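Local coordinates for protein alanine racemase, biosynthetic (Pseudomonas aeruginosa PAO1, PDB 6A2F) that belongs to the alanine racemase family, two-domain dimeric proteins with a TIM-barrel-type N-terminal domain and a C-terminal beta domain that carry a covalently bound pyridoxal phosphate, at residues 15-18 and 19-23; 80-84 and 85-89; 140-143 and 144-148; 168-171 and 172-175; 244-247 and 248-252. All blocks are in the same frame, centred on the assembly; numbering follows the deposited sequence.

Interaction 1: residues 15-18 and 19-23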
loop_
_atom_site.group_PDB
_atom_site.type_symbol
_atom_site.label_atom_id
_atom_site.label_comp_id
_atom_site.label_asym_id
_atom_site.label_seq_id
_atom_site.Cartn_x
_atom_site.Cartn_y
_atom_site.Cartn_z
ATOM N N HIS A 15 -1.116 20.073 17.076
ATOM C CA HIS A 15 -1.515 19.740 18.449
ATOM C C HIS A 15 -0.711 18.562 19.014
ATOM O O HIS A 15 -0.167 18.652 20.118
ATOM C CB HIS A 15 -3.021 19.444 18.515
ATOM C CG HIS A 15 -3.511 19.082 19.884
ATOM N ND1 HIS A 15 -3.449 17.796 20.381
ATOM C CD2 HIS A 15 -4.072 19.835 20.860
ATOM C CE1 HIS A 15 -3.943 17.776 21.606
ATOM N NE2 HIS A 15 -4.328 19.000 21.920
ATOM N N ASN A 16 -0.636 17.472 18.254
ATOM C CA ASN A 16 0.056 16.271 18.706
ATOM C C ASN A 16 1.554 16.503 18.862
ATOM O O ASN A 16 2.183 15.937 19.762
ATOM C CB ASN A 16 -0.199 15.105 17.755
ATOM C CG ASN A 16 -1.661 14.713 17.681
ATOM O OD1 ASN A 16 -2.436 14.928 18.619
ATOM N ND2 ASN A 16 -2.049 14.130 16.556
ATOM N N TYR A 17 2.119 17.341 17.993
ATOM C CA TYR A 17 3.528 17.715 18.089
ATOM C C TYR A 17 3.838 18.499 19.370
ATOM O O TYR A 17 4.840 18.232 20.033
ATOM C CB TYR A 17 3.988 18.502 16.859
ATOM C CG TYR A 17 5.454 18.857 16.930
ATOM C CD1 TYR A 17 6.434 17.894 16.686
ATOM C CD2 TYR A 17 5.864 20.144 17.273
ATOM C CE1 TYR A 17 7.780 18.202 16.770
ATOM C CE2 TYR A 17 7.210 20.462 17.355
ATOM C CZ TYR A 17 8.164 19.487 17.105
ATOM O OH TYR A 17 9.506 19.791 17.184
ATOM N N ALA A 18 2.976 19.462 19.706
ATOM C CA ALA A 18 3.136 20.263 20.917
ATOM C C ALA A 18 2.994 19.390 22.164
ATOM O O ALA A 18 3.650 19.629 23.180
ATOM C CB ALA A 18 2.125 21.397 20.940
ATOM N N LEU A 19 2.129 18.381 22.070
ATOM C CA LEU A 19 1.948 17.403 23.133
ATOM C C LEU A 19 3.226 16.582 23.340
ATOM O O LEU A 19 3.591 16.266 24.475
ATOM C CB LEU A 19 0.760 16.490 22.809
ATOM C CG LEU A 19 0.199 15.587 23.913
ATOM C CD1 LEU A 19 -1.291 15.369 23.696
ATOM C CD2 LEU A 19 0.929 14.252 23.989
ATOM N N ALA A 20 3.895 16.238 22.240
ATOM C CA ALA A 20 5.161 15.511 22.302
ATOM C C ALA A 20 6.245 16.373 22.943
ATOM O O ALA A 20 7.024 15.889 23.763
ATOM C CB ALA A 20 5.590 15.054 20.916
ATOM N N LYS A 21 6.281 17.650 22.574
ATOM C CA LYS A 21 7.248 18.587 23.139
ATOM C C LYS A 21 7.041 18.809 24.641
ATOM O O LYS A 21 8.009 18.950 25.391
ATOM C CB LYS A 21 7.236 19.910 22.376
ATOM C CG LYS A 21 8.141 19.901 21.149
ATOM C CD LYS A 21 8.253 21.279 20.503
ATOM C CE LYS A 21 8.984 22.299 21.370
ATOM N NZ LYS A 21 10.350 21.853 21.759
ATOM N N ARG A 22 5.779 18.794 25.069
ATOM C CA ARG A 22 5.405 18.994 26.474
ATOM C C ARG A 22 5.862 17.844 27.391
ATOM O O ARG A 22 6.005 18.032 28.603
ATOM C CB ARG A 22 3.892 19.246 26.584
ATOM C CG ARG A 22 3.357 19.534 27.980
ATOM C CD ARG A 22 3.746 20.909 28.513
ATOM N NE ARG A 22 2.981 21.227 29.722
ATOM C CZ ARG A 22 2.985 22.402 30.351
ATOM N NH1 ARG A 22 3.721 23.413 29.906
ATOM N NH2 ARG A 22 2.240 22.568 31.438
ATOM N N CYS A 23 6.110 16.671 26.809
ATOM C CA CYS A 23 6.685 15.542 27.548
ATOM C C CYS A 23 8.106 15.813 28.040
ATOM O O CYS A 23 8.537 15.249 29.040
ATOM C CB CYS A 23 6.678 14.278 26.692
ATOM S SG CYS A 23 5.029 13.635 26.343
#
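Tyr17 and Lys21 meet one turn apart on the alpha-helix 10-22, in the TIM-barrel-type N-terminal domain. This is the tight part of the contact. CD of Lys21 lies 3.4 Å from CE2 of Tyr17 and also nears CZ and OH. The aliphatic part of the lysine thus runs at a slant past the outer end of the ring. Tyr17 has CG trans to its N (chi1 -178°), which puts CG beside the carbonyl carbon and carries the ring toward the lysine methylenes. The Lys21 chain bends near its end, and NZ forms a salt bridge with Asp54. The buried phenol is held at its OH by hydrogen bonds with Ala29 O of strand 28-32 and with Asp54 N. The other flank is looser. CE1 of His15 approaches CD1 of Leu19 only to 4.1 Å, and Ala18 and Arg22 are exposed to solvent. Leu19 still packs on Met213 and Leu198. Helical bonds run from the N-H of each residue from Leu19 to Arg22 to the carbonyl four residues back. In one of them Lys21 N donates to Tyr17 O at 3.0 Å, with an N-H...O angle of 157°.

Interaction 2: residues 80-84 and 85-89; sequences EGCFE and ASEYA
Cys82 and Phe83 belong to the loop that leads from strand 75-78 into helix 87-93, a beta-to-alpha connection of the N-terminal domain. Cys82 meets Glu87 and Tyr88, and Phe83 meets Glu87, where the loop runs into the helix. Cys82 sits over one face of the Tyr88 ring. Its CB makes a CH-pi contact, 3.8 Å from the ring centroid, and its SG lies 4.0 Å from the same centroid in a sulfur-aromatic contact. Two waters link the Tyr88 hydroxyl to the backbone of Cys82, one at N and one at O. The tyrosine ring also packs on Leu98 and on helix 103-112.

Glu87 reaches back along the loop. Its chain is extended beyond CG (chi2 -172°), which brings OE2 to the backbone of Phe83. Phe83 N donates to OE2 at 2.9 Å, coming from above the carboxylate plane. The other oxygen, OE1, lies at the edge of the Phe83 ring, 3.8 Å from CD2, and the ring and carboxylate planes are nearly perpendicular. Glu87 N donates to Glu84 O at 3.0 Å, which closes the turn into the helix.

Glu84 OE2 and Glu87 OE1 are 4.5 Å apart, a close pair of like charges. Both are hydrogen-bonded to Met1 N of the second subunit. If that terminal amine is charged, as is likely, it would offset the acidic pair, and the two carboxylates probably bind it as a charged group.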
loop_
_atom_site.group_PDB
_atom_site.type_symbol
_atom_site.label_atom_id
_atom_site.label_comp_id
_atom_site.label_asym_id
_atom_site.label_seq_id
_atom_site.Cartn_x
_atom_site.Cartn_y
_atom_site.Cartn_z
ATOM N N GLU A 80 18.771 6.904 8.380
ATOM C CA GLU A 80 19.585 5.770 7.946
ATOM C C GLU A 80 20.915 6.220 7.344
ATOM O O GLU A 80 21.693 5.394 6.867
ATOM C CB GLU A 80 18.820 4.913 6.931
ATOM C CG GLU A 80 17.544 4.285 7.472
ATOM C CD GLU A 80 16.686 3.673 6.376
ATOM O OE1 GLU A 80 17.255 3.071 5.433
ATOM O OE2 GLU A 80 15.439 3.793 6.461
ATOM N N GLY A 81 21.168 7.529 7.375
ATOM C CA GLY A 81 22.343 8.113 6.738
ATOM C C GLY A 81 22.295 8.010 5.222
ATOM O O GLY A 81 21.228 7.799 4.634
ATOM N N CYS A 82 23.460 8.156 4.595
ATOM C CA CYS A 82 23.592 8.039 3.147
ATOM C C CYS A 82 23.786 6.585 2.720
ATOM O O CYS A 82 24.534 5.838 3.361
ATOM C CB CYS A 82 24.761 8.894 2.644
ATOM S SG CYS A 82 24.520 10.673 2.853
ATOM N N PHE A 83 23.126 6.207 1.626
ATOM C CA PHE A 83 23.145 4.835 1.112
ATOM C C PHE A 83 24.333 4.537 0.203
ATOM O O PHE A 83 24.768 3.390 0.114
ATOM C CB PHE A 83 21.848 4.530 0.359
ATOM C CG PHE A 83 20.629 4.517 1.231
ATOM C CD1 PHE A 83 20.311 3.393 1.987
ATOM C CD2 PHE A 83 19.797 5.632 1.301
ATOM C CE1 PHE A 83 19.185 3.383 2.796
ATOM C CE2 PHE A 83 18.672 5.625 2.109
ATOM C CZ PHE A 83 18.365 4.500 2.856
ATOM N N GLU A 84 24.838 5.561 -0.483
ATOM C CA GLU A 84 25.988 5.402 -1.383
ATOM C C GLU A 84 26.909 6.622 -1.389
ATOM O O GLU A 84 26.496 7.731 -1.039
ATOM C CB GLU A 84 25.548 5.036 -2.815
ATOM C CG GLU A 84 24.588 6.015 -3.487
ATOM C CD GLU A 84 24.192 5.588 -4.896
ATOM O OE1 GLU A 84 25.026 4.984 -5.614
ATOM O OE2 GLU A 84 23.039 5.858 -5.297
ATOM N N ALA A 85 28.152 6.394 -1.808
ATOM C CA ALA A 85 29.189 7.427 -1.865
ATOM C C ALA A 85 28.729 8.731 -2.520
ATOM O O ALA A 85 29.033 9.822 -2.022
ATOM C CB ALA A 85 30.429 6.890 -2.571
ATOM N N SER A 86 27.995 8.616 -3.626
ATOM C CA SER A 86 27.609 9.781 -4.421
ATOM C C SER A 86 26.584 10.679 -3.725
ATOM O O SER A 86 26.361 11.813 -4.152
ATOM C CB SER A 86 27.096 9.346 -5.798
ATOM O OG SER A 86 25.941 8.533 -5.684
ATOM N N GLU A 87 25.967 10.177 -2.656
ATOM C CA GLU A 87 24.967 10.946 -1.918
ATOM C C GLU A 87 25.562 12.082 -1.088
ATOM O O GLU A 87 24.942 13.136 -0.938
ATOM C CB GLU A 87 24.104 10.030 -1.038
ATOM C CG GLU A 87 23.076 9.229 -1.825
ATOM C CD GLU A 87 22.097 8.458 -0.956
ATOM O OE1 GLU A 87 21.308 7.681 -1.525
ATOM O OE2 GLU A 87 22.103 8.615 0.281
ATOM N N TYR A 88 26.771 11.878 -0.570
ATOM C CA TYR A 88 27.377 12.832 0.370
ATOM C C TYR A 88 27.485 14.267 -0.131
ATOM O O TYR A 88 27.159 15.199 0.611
ATOM C CB TYR A 88 28.726 12.320 0.882
ATOM C CG TYR A 88 28.570 11.110 1.773
ATOM C CD1 TYR A 88 28.176 11.246 3.108
ATOM C CD2 TYR A 88 28.787 9.823 1.274
ATOM C CE1 TYR A 88 28.016 10.137 3.923
ATOM C CE2 TYR A 88 28.632 8.709 2.083
ATOM C CZ TYR A 88 28.248 8.871 3.403
ATOM O OH TYR A 88 28.089 7.766 4.200
ATOM N N ALA A 89 27.917 14.444 -1.380
ATOM C CA ALA A 89 27.992 15.784 -1.984
ATOM C C ALA A 89 26.631 16.492 -1.961
ATOM O O ALA A 89 26.555 17.685 -1.659
ATOM C CB ALA A 89 28.552 15.718 -3.399
HETATM O O HOH W 1 20.131 9.069 2.466
HETATM O O HOH W 2 25.972 8.571 6.115
HETATM O O HOH W 3 27.543 5.581 2.733
HETATM O O HOH W 4 27.986 6.120 -5.198
#

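Interaction 3: residues 140-143 and 144-148; sequences AWHA and RLRSH
Arg144, Leu145 and Arg146 give their backbone N-H groups to the carbonyls of Ala140, Trp141 and His142, and a type I turn runs from Leu145 to His148 near the end of helix 135-145. Arg146 N donates to His142 O at 2.9 Å. A water accepts from Ser147 N and donates to Ala143 O, bridging the same bend.

The guanidinium of Arg144 lies flat on Trp141. Its CZ is 4.1 Å from the centroid of the six-membered ring, and the two planes are only 10° apart. This is a stacked cation-pi contact. The arginine chain is extended at first and bends at chi3 (-29°), which turns its end over the indole. Leu145 meets the same indole at the edge, with CD1 3.9 Å from CE3.

His142 and Arg146 lie side by side and point the same way. CD of Arg146 is 3.9 Å from NE2 of His142, while its CB lies over one face of the imidazole. Their polar ends share a partner, since His142 NE2 and Arg146 NH1 both bond to Asp185 O. Arg146 NH2 also forms a salt bridge with Asp187.

Trp141 packs on Leu110 of the neighbouring helix 103-112. Trp141 also packs on Leu122, and Leu145 on Val151 and Leu154. The helix thus rests on the strands it connects, as in a beta-alpha-beta unit, here strand 118-123, helix 135-145 and strand 151-157.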
loop_
_atom_site.group_PDB
_atom_site.type_symbol
_atom_site.label_atom_id
_atom_site.label_comp_id
_atom_site.label_asym_id
_atom_site.label_seq_id
_atom_site.Cartn_x
_atom_site.Cartn_y
_atom_site.Cartn_z
ATOM N N ALA A 140 35.317 3.267 19.111
ATOM C CA ALA A 140 36.371 3.393 18.104
ATOM C C ALA A 140 36.077 4.510 17.101
ATOM O O ALA A 140 36.949 5.333 16.804
ATOM C CB ALA A 140 36.580 2.069 17.385
ATOM N N TRP A 141 34.843 4.542 16.595
ATOM C CA TRP A 141 34.427 5.575 15.646
ATOM C C TRP A 141 34.341 6.957 16.288
ATOM O O TRP A 141 34.615 7.962 15.630
ATOM C CB TRP A 141 33.129 5.189 14.937
ATOM C CG TRP A 141 33.388 4.256 13.810
ATOM C CD1 TRP A 141 33.346 2.892 13.847
ATOM C CD2 TRP A 141 33.781 4.609 12.478
ATOM N NE1 TRP A 141 33.675 2.374 12.618
ATOM C CE2 TRP A 141 33.947 3.406 11.760
ATOM C CE3 TRP A 141 34.003 5.825 11.823
ATOM C CZ2 TRP A 141 34.324 3.381 10.414
ATOM C CZ3 TRP A 141 34.376 5.803 10.485
ATOM C CH2 TRP A 141 34.533 4.586 9.795
ATOM N N HIS A 142 33.980 7.005 17.571
ATOM C CA HIS A 142 33.996 8.264 18.309
ATOM C C HIS A 142 35.416 8.837 18.342
ATOM O O HIS A 142 35.615 10.020 18.057
ATOM C CB HIS A 142 33.442 8.108 19.729
ATOM C CG HIS A 142 33.386 9.395 20.491
ATOM N ND1 HIS A 142 34.463 9.890 21.197
ATOM C CD2 HIS A 142 32.391 10.302 20.636
ATOM C CE1 HIS A 142 34.128 11.043 21.753
ATOM N NE2 HIS A 142 32.877 11.316 21.427
ATOM N N ALA A 143 36.388 7.984 18.674
ATOM C CA ALA A 143 37.810 8.352 18.694
ATOM C C ALA A 143 38.304 8.898 17.350
ATOM O O ALA A 143 39.114 9.825 17.314
ATOM C CB ALA A 143 38.662 7.165 19.131
ATOM N N ARG A 144 37.812 8.328 16.254
ATOM C CA ARG A 144 38.199 8.776 14.923
ATOM C C ARG A 144 37.556 10.118 14.572
ATOM O O ARG A 144 38.196 10.978 13.964
ATOM C CB ARG A 144 37.836 7.721 13.867
ATOM C CG ARG A 144 38.706 7.754 12.608
ATOM C CD ARG A 144 38.568 6.474 11.775
ATOM N NE ARG A 144 38.244 5.305 12.603
ATOM C CZ ARG A 144 38.102 4.059 12.157
ATOM N NH1 ARG A 144 38.268 3.769 10.868
ATOM N NH2 ARG A 144 37.798 3.089 13.019
ATOM N N LEU A 145 36.301 10.300 14.982
ATOM C CA LEU A 145 35.470 11.387 14.457
ATOM C C LEU A 145 35.361 12.644 15.317
ATOM O O LEU A 145 34.964 13.690 14.806
ATOM C CB LEU A 145 34.063 10.871 14.116
ATOM C CG LEU A 145 33.955 9.896 12.940
ATOM C CD1 LEU A 145 32.567 9.270 12.890
ATOM C CD2 LEU A 145 34.277 10.582 11.620
ATOM N N ARG A 146 35.707 12.549 16.602
ATOM C CA ARG A 146 35.485 13.653 17.545
ATOM C C ARG A 146 36.119 14.993 17.141
ATOM O O ARG A 146 35.517 16.048 17.360
ATOM C CB ARG A 146 35.888 13.261 18.977
ATOM C CG ARG A 146 35.729 14.362 20.034
ATOM C CD ARG A 146 34.278 14.733 20.333
ATOM N NE ARG A 146 33.753 15.777 19.446
ATOM C CZ ARG A 146 32.532 16.307 19.537
ATOM N NH1 ARG A 146 31.683 15.903 20.478
ATOM N NH2 ARG A 146 32.155 17.249 18.682
ATOM N N SER A 147 37.319 14.950 16.559
ATOM C CA SER A 147 37.978 16.167 16.075
ATOM C C SER A 147 38.247 16.131 14.560
ATOM O O SER A 147 39.119 16.852 14.058
ATOM C CB SER A 147 39.265 16.464 16.870
ATOM O OG SER A 147 40.290 15.528 16.578
ATOM N N HIS A 148 37.489 15.299 13.845
ATOM C CA HIS A 148 37.547 15.247 12.384
ATOM C C HIS A 148 36.997 16.543 11.778
ATOM O O HIS A 148 35.923 17.001 12.175
ATOM C CB HIS A 148 36.763 14.037 11.848
ATOM C CG HIS A 148 36.938 13.809 10.375
ATOM N ND1 HIS A 148 37.795 12.857 9.865
ATOM C CD2 HIS A 148 36.373 14.418 9.304
ATOM C CE1 HIS A 148 37.747 12.885 8.545
ATOM N NE2 HIS A 148 36.894 13.825 8.180
HETATM O O HOH W 5 38.751 12.620 16.702
#

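Interaction 4: residues 168-171 and 172-175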
loop_
_atom_site.group_PDB
_atom_site.type_symbol
_atom_site.label_atom_id
_atom_site.label_comp_id
_atom_site.label_asym_id
_atom_site.label_seq_id
_atom_site.Cartn_x
_atom_site.Cartn_y
_atom_site.Cartn_z
ATOM N N HIS A 168 8.989 -4.255 28.984
ATOM C CA HIS A 168 9.736 -5.334 28.355
ATOM C C HIS A 168 11.184 -5.330 28.863
ATOM O O HIS A 168 11.783 -4.261 29.009
ATOM C CB HIS A 168 9.691 -5.196 26.832
ATOM C CG HIS A 168 10.068 -6.445 26.097
ATOM N ND1 HIS A 168 9.135 -7.347 25.633
ATOM C CD2 HIS A 168 11.277 -6.938 25.739
ATOM C CE1 HIS A 168 9.752 -8.342 25.022
ATOM N NE2 HIS A 168 11.052 -8.118 25.070
ATOM N N PRO A 169 11.736 -6.526 29.161
ATOM C CA PRO A 169 13.129 -6.677 29.601
ATOM C C PRO A 169 14.156 -6.003 28.682
ATOM O O PRO A 169 15.102 -5.385 29.177
ATOM C CB PRO A 169 13.340 -8.205 29.613
ATOM C CG PRO A 169 12.101 -8.810 29.021
ATOM C CD PRO A 169 11.012 -7.808 29.240
ATOM N N LEU A 170 13.960 -6.113 27.367
ATOM C CA LEU A 170 14.901 -5.568 26.378
ATOM C C LEU A 170 15.005 -4.037 26.411
ATOM O O LEU A 170 16.065 -3.479 26.107
ATOM C CB LEU A 170 14.549 -6.060 24.967
ATOM C CG LEU A 170 15.489 -5.726 23.803
ATOM C CD1 LEU A 170 16.864 -6.360 23.985
ATOM C CD2 LEU A 170 14.867 -6.162 22.486
ATOM N N THR A 171 13.907 -3.378 26.782
ATOM C CA THR A 171 13.864 -1.921 26.934
ATOM C C THR A 171 14.891 -1.434 27.958
ATOM O O THR A 171 15.578 -0.436 27.722
ATOM C CB THR A 171 12.447 -1.437 27.325
ATOM O OG1 THR A 171 11.512 -1.843 26.320
ATOM C CG2 THR A 171 12.393 0.081 27.465
ATOM N N GLU A 172 14.993 -2.142 29.085
ATOM C CA GLU A 172 15.982 -1.820 30.120
ATOM C C GLU A 172 17.401 -2.089 29.622
ATOM O O GLU A 172 18.299 -1.267 29.825
ATOM C CB GLU A 172 15.689 -2.581 31.427
ATOM C CG GLU A 172 16.563 -2.199 32.624
ATOM C CD GLU A 172 16.483 -0.722 33.004
ATOM O OE1 GLU A 172 17.526 -0.141 33.377
ATOM O OE2 GLU A 172 15.383 -0.129 32.933
ATOM N N GLN A 173 17.588 -3.231 28.961
ATOM C CA GLN A 173 18.869 -3.585 28.350
ATOM C C GLN A 173 19.344 -2.516 27.371
ATOM O O GLN A 173 20.522 -2.161 27.370
ATOM C CB GLN A 173 18.769 -4.911 27.597
ATOM C CG GLN A 173 18.864 -6.159 28.448
ATOM C CD GLN A 173 18.881 -7.420 27.599
ATOM O OE1 GLN A 173 19.665 -7.539 26.651
ATOM N NE2 GLN A 173 18.008 -8.367 27.931
ATOM N N GLN A 174 18.423 -2.026 26.538
ATOM C CA GLN A 174 18.745 -1.042 25.500
ATOM C C GLN A 174 19.125 0.301 26.108
ATOM O O GLN A 174 20.033 0.977 25.624
ATOM C CB GLN A 174 17.578 -0.876 24.520
ATOM C CG GLN A 174 17.414 -2.034 23.550
ATOM C CD GLN A 174 16.423 -1.738 22.444
ATOM O OE1 GLN A 174 15.227 -1.996 22.577
ATOM N NE2 GLN A 174 16.922 -1.203 21.335
ATOM N N LEU A 175 18.428 0.663 27.182
ATOM C CA LEU A 175 18.657 1.912 27.899
ATOM C C LEU A 175 20.017 1.886 28.605
ATOM O O LEU A 175 20.763 2.869 28.566
ATOM C CB LEU A 175 17.504 2.154 28.885
ATOM C CG LEU A 175 17.159 3.508 29.528
ATOM C CD1 LEU A 175 17.284 3.446 31.042
ATOM C CD2 LEU A 175 17.919 4.704 28.959
HETATM O O HOH W 6 12.777 -1.670 23.607
#
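The amide of Gln174 brings its OE1 to 3.9 Å from CG of Leu170, while the imidazole of His168 sits just ahead of the same turn. Pro169 CD lies over one face of that imidazole, 3.4 Å above the plane, and Leu170 CA is at its edge. Leu170 meets the side chains of both glutamines. Its CG is trans to its N (chi1 -174°), which sets CG beside the carbonyl carbon, where it meets Gln174 OE1. CD1 of Leu170 also comes within 4.0 Å of OE1 of Gln173, whose side chain crosses it at about a right angle.

Gln174 is buried, and both ends of its amide have partners. OE1 accepts from Ala161 N and from a water at 2.7 Å; that water is also bonded to Thr171 OG1. NE2 bonds to Ser126 OG.

In the backbone, Gln174 N donates to Leu170 O at 2.8 Å. Pro169 O accepts from Gln173 N, and weakly from Glu172 N. Glu172 and Gln173 are exposed to solvent, whereas Leu170 packs on Ser251 of the second subunit. The contact lies in the first turns of helix 169-179, the helix of the beta-alpha-beta unit between strands 151-157 and 189-190.

Interaction 5: residues 244-247 and 248-252; sequences REVA and VGESV
Ala247 N donates to OE2 of Glu250 at 2.7 Å, the shortest hydrogen bond of this contact. It belongs to a type II beta turn, Ala247 to Glu250, which follows the long strand 234-246 in the C-terminal beta domain. The N-H reaches OE2 from above the carboxylate plane, 40° out of it. The same OE2 comes within 3.4 Å of CB of Ala247. Glu250 can reach back because its chain is extended beyond CG (chi2 -174°) and starts out facing the preceding strand.

A second bond closes the turn itself. Glu250 N donates to Ala247 O at 3.1 Å, again from above the plane of the acceptor. Glu250 therefore holds Ala247 twice, once by its backbone and once by its side chain. Gly249, in the third position, has a positive phi of 85°, as is usual in a type II turn. Val248 stands at the exposed corner.

The aliphatic part of Glu250 is also used. Its CB lies 3.6 Å from CG1 of Val246. Arg244 NE forms a salt bridge with Asp125 of the second subunit, and Glu250 packs on His129 of that subunit. Arg244 NH1 and Glu250 OE2 carry opposite charges but lie 5.3 Å apart and do not touch. Beyond the turn, Val246 and Val252 both rest on Ile266. Their own contact is light, with CG2 of Val246 4.3 Å from CG2 of Val252.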
loop_
_atom_site.group_PDB
_atom_site.type_symbol
_atom_site.label_atom_id
_atom_site.label_comp_id
_atom_site.label_asym_id
_atom_site.label_seq_id
_atom_site.Cartn_x
_atom_site.Cartn_y
_atom_site.Cartn_z
ATOM N N ARG A 244 -27.776 -4.266 -1.660
ATOM C CA ARG A 244 -28.395 -5.513 -2.124
ATOM C C ARG A 244 -29.103 -6.283 -1.017
ATOM O O ARG A 244 -28.742 -6.191 0.159
ATOM C CB ARG A 244 -27.347 -6.448 -2.737
ATOM C CG ARG A 244 -26.955 -6.138 -4.167
ATOM C CD ARG A 244 -26.530 -7.405 -4.895
ATOM N NE ARG A 244 -27.576 -7.928 -5.783
ATOM C CZ ARG A 244 -28.405 -8.936 -5.495
ATOM N NH1 ARG A 244 -28.335 -9.565 -4.328
ATOM N NH2 ARG A 244 -29.311 -9.324 -6.386
ATOM N N GLU A 245 -30.107 -7.054 -1.422
ATOM C CA GLU A 245 -30.724 -8.059 -0.575
ATOM C C GLU A 245 -30.045 -9.393 -0.864
ATOM O O GLU A 245 -29.909 -9.786 -2.026
ATOM C CB GLU A 245 -32.223 -8.165 -0.872
ATOM C CG GLU A 245 -33.030 -6.905 -0.583
ATOM C CD GLU A 245 -33.155 -6.608 0.902
ATOM O OE1 GLU A 245 -33.350 -5.423 1.254
ATOM O OE2 GLU A 245 -33.056 -7.555 1.718
ATOM N N VAL A 246 -29.608 -10.078 0.187
ATOM C CA VAL A 246 -28.958 -11.381 0.050
ATOM C C VAL A 246 -29.691 -12.396 0.923
ATOM O O VAL A 246 -29.789 -12.223 2.143
ATOM C CB VAL A 246 -27.461 -11.325 0.437
ATOM C CG1 VAL A 246 -26.787 -12.665 0.198
ATOM C CG2 VAL A 246 -26.735 -10.243 -0.345
ATOM N N ALA A 247 -30.212 -13.444 0.287
ATOM C CA ALA A 247 -30.977 -14.491 0.974
ATOM C C ALA A 247 -30.080 -15.412 1.798
ATOM O O ALA A 247 -28.872 -15.469 1.575
ATOM C CB ALA A 247 -31.790 -15.299 -0.031
ATOM N N VAL A 248 -30.680 -16.121 2.752
ATOM C CA VAL A 248 -29.963 -17.098 3.579
ATOM C C VAL A 248 -29.284 -18.157 2.695
ATOM O O VAL A 248 -29.871 -18.627 1.715
ATOM C CB VAL A 248 -30.898 -17.729 4.654
ATOM C CG1 VAL A 248 -32.054 -18.492 4.018
ATOM C CG2 VAL A 248 -30.127 -18.618 5.622
ATOM N N GLY A 249 -28.035 -18.489 3.023
ATOM C CA GLY A 249 -27.268 -19.487 2.276
ATOM C C GLY A 249 -26.550 -18.950 1.049
ATOM O O GLY A 249 -25.748 -19.661 0.430
ATOM N N GLU A 250 -26.846 -17.703 0.682
ATOM C CA GLU A 250 -26.163 -17.041 -0.432
ATOM C C GLU A 250 -24.841 -16.439 0.041
ATOM O O GLU A 250 -24.706 -16.050 1.204
ATOM C CB GLU A 250 -27.056 -15.970 -1.076
ATOM C CG GLU A 250 -28.294 -16.519 -1.779
ATOM C CD GLU A 250 -29.090 -15.458 -2.529
ATOM O OE1 GLU A 250 -29.625 -15.776 -3.616
ATOM O OE2 GLU A 250 -29.191 -14.309 -2.042
ATOM N N SER A 251 -23.866 -16.370 -0.863
ATOM C CA SER A 251 -22.520 -15.921 -0.505
ATOM C C SER A 251 -22.181 -14.528 -1.040
ATOM O O SER A 251 -22.808 -14.047 -1.981
ATOM C CB SER A 251 -21.466 -16.949 -0.948
ATOM O OG SER A 251 -21.458 -17.125 -2.354
ATOM N N VAL A 252 -21.189 -13.886 -0.421
ATOM C CA VAL A 252 -20.755 -12.543 -0.813
ATOM C C VAL A 252 -19.256 -12.503 -1.102
ATOM O O VAL A 252 -18.444 -12.951 -0.287
ATOM C CB VAL A 252 -21.137 -11.485 0.251
ATOM C CG1 VAL A 252 -20.434 -10.155 -0.003
ATOM C CG2 VAL A 252 -22.643 -11.289 0.274
#

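How the interactions relate
The five contacts follow one another along the chain. Each is local, and none nests in or crosses another. Interactions 1 to 4 lie in the N-terminal domain. Interaction 1 joins turns of helix 10-22, interaction 2 closes the loop into helix 87-93, interaction 3 lies near the C-terminal end of helix 135-145 and interaction 4 begins helix 169-179. Interactions 2 and 3 come nearest to each other, about 9 Å between nearest atoms, and both pack on helix 103-112. Interaction 5 closes a turn in the C-terminal domain, with its centre about 70 Å from that of interaction 3. The dimer brings distant parts together: Leu170 of interaction 4 packs on Ser251 of interaction 5 in the second subunit.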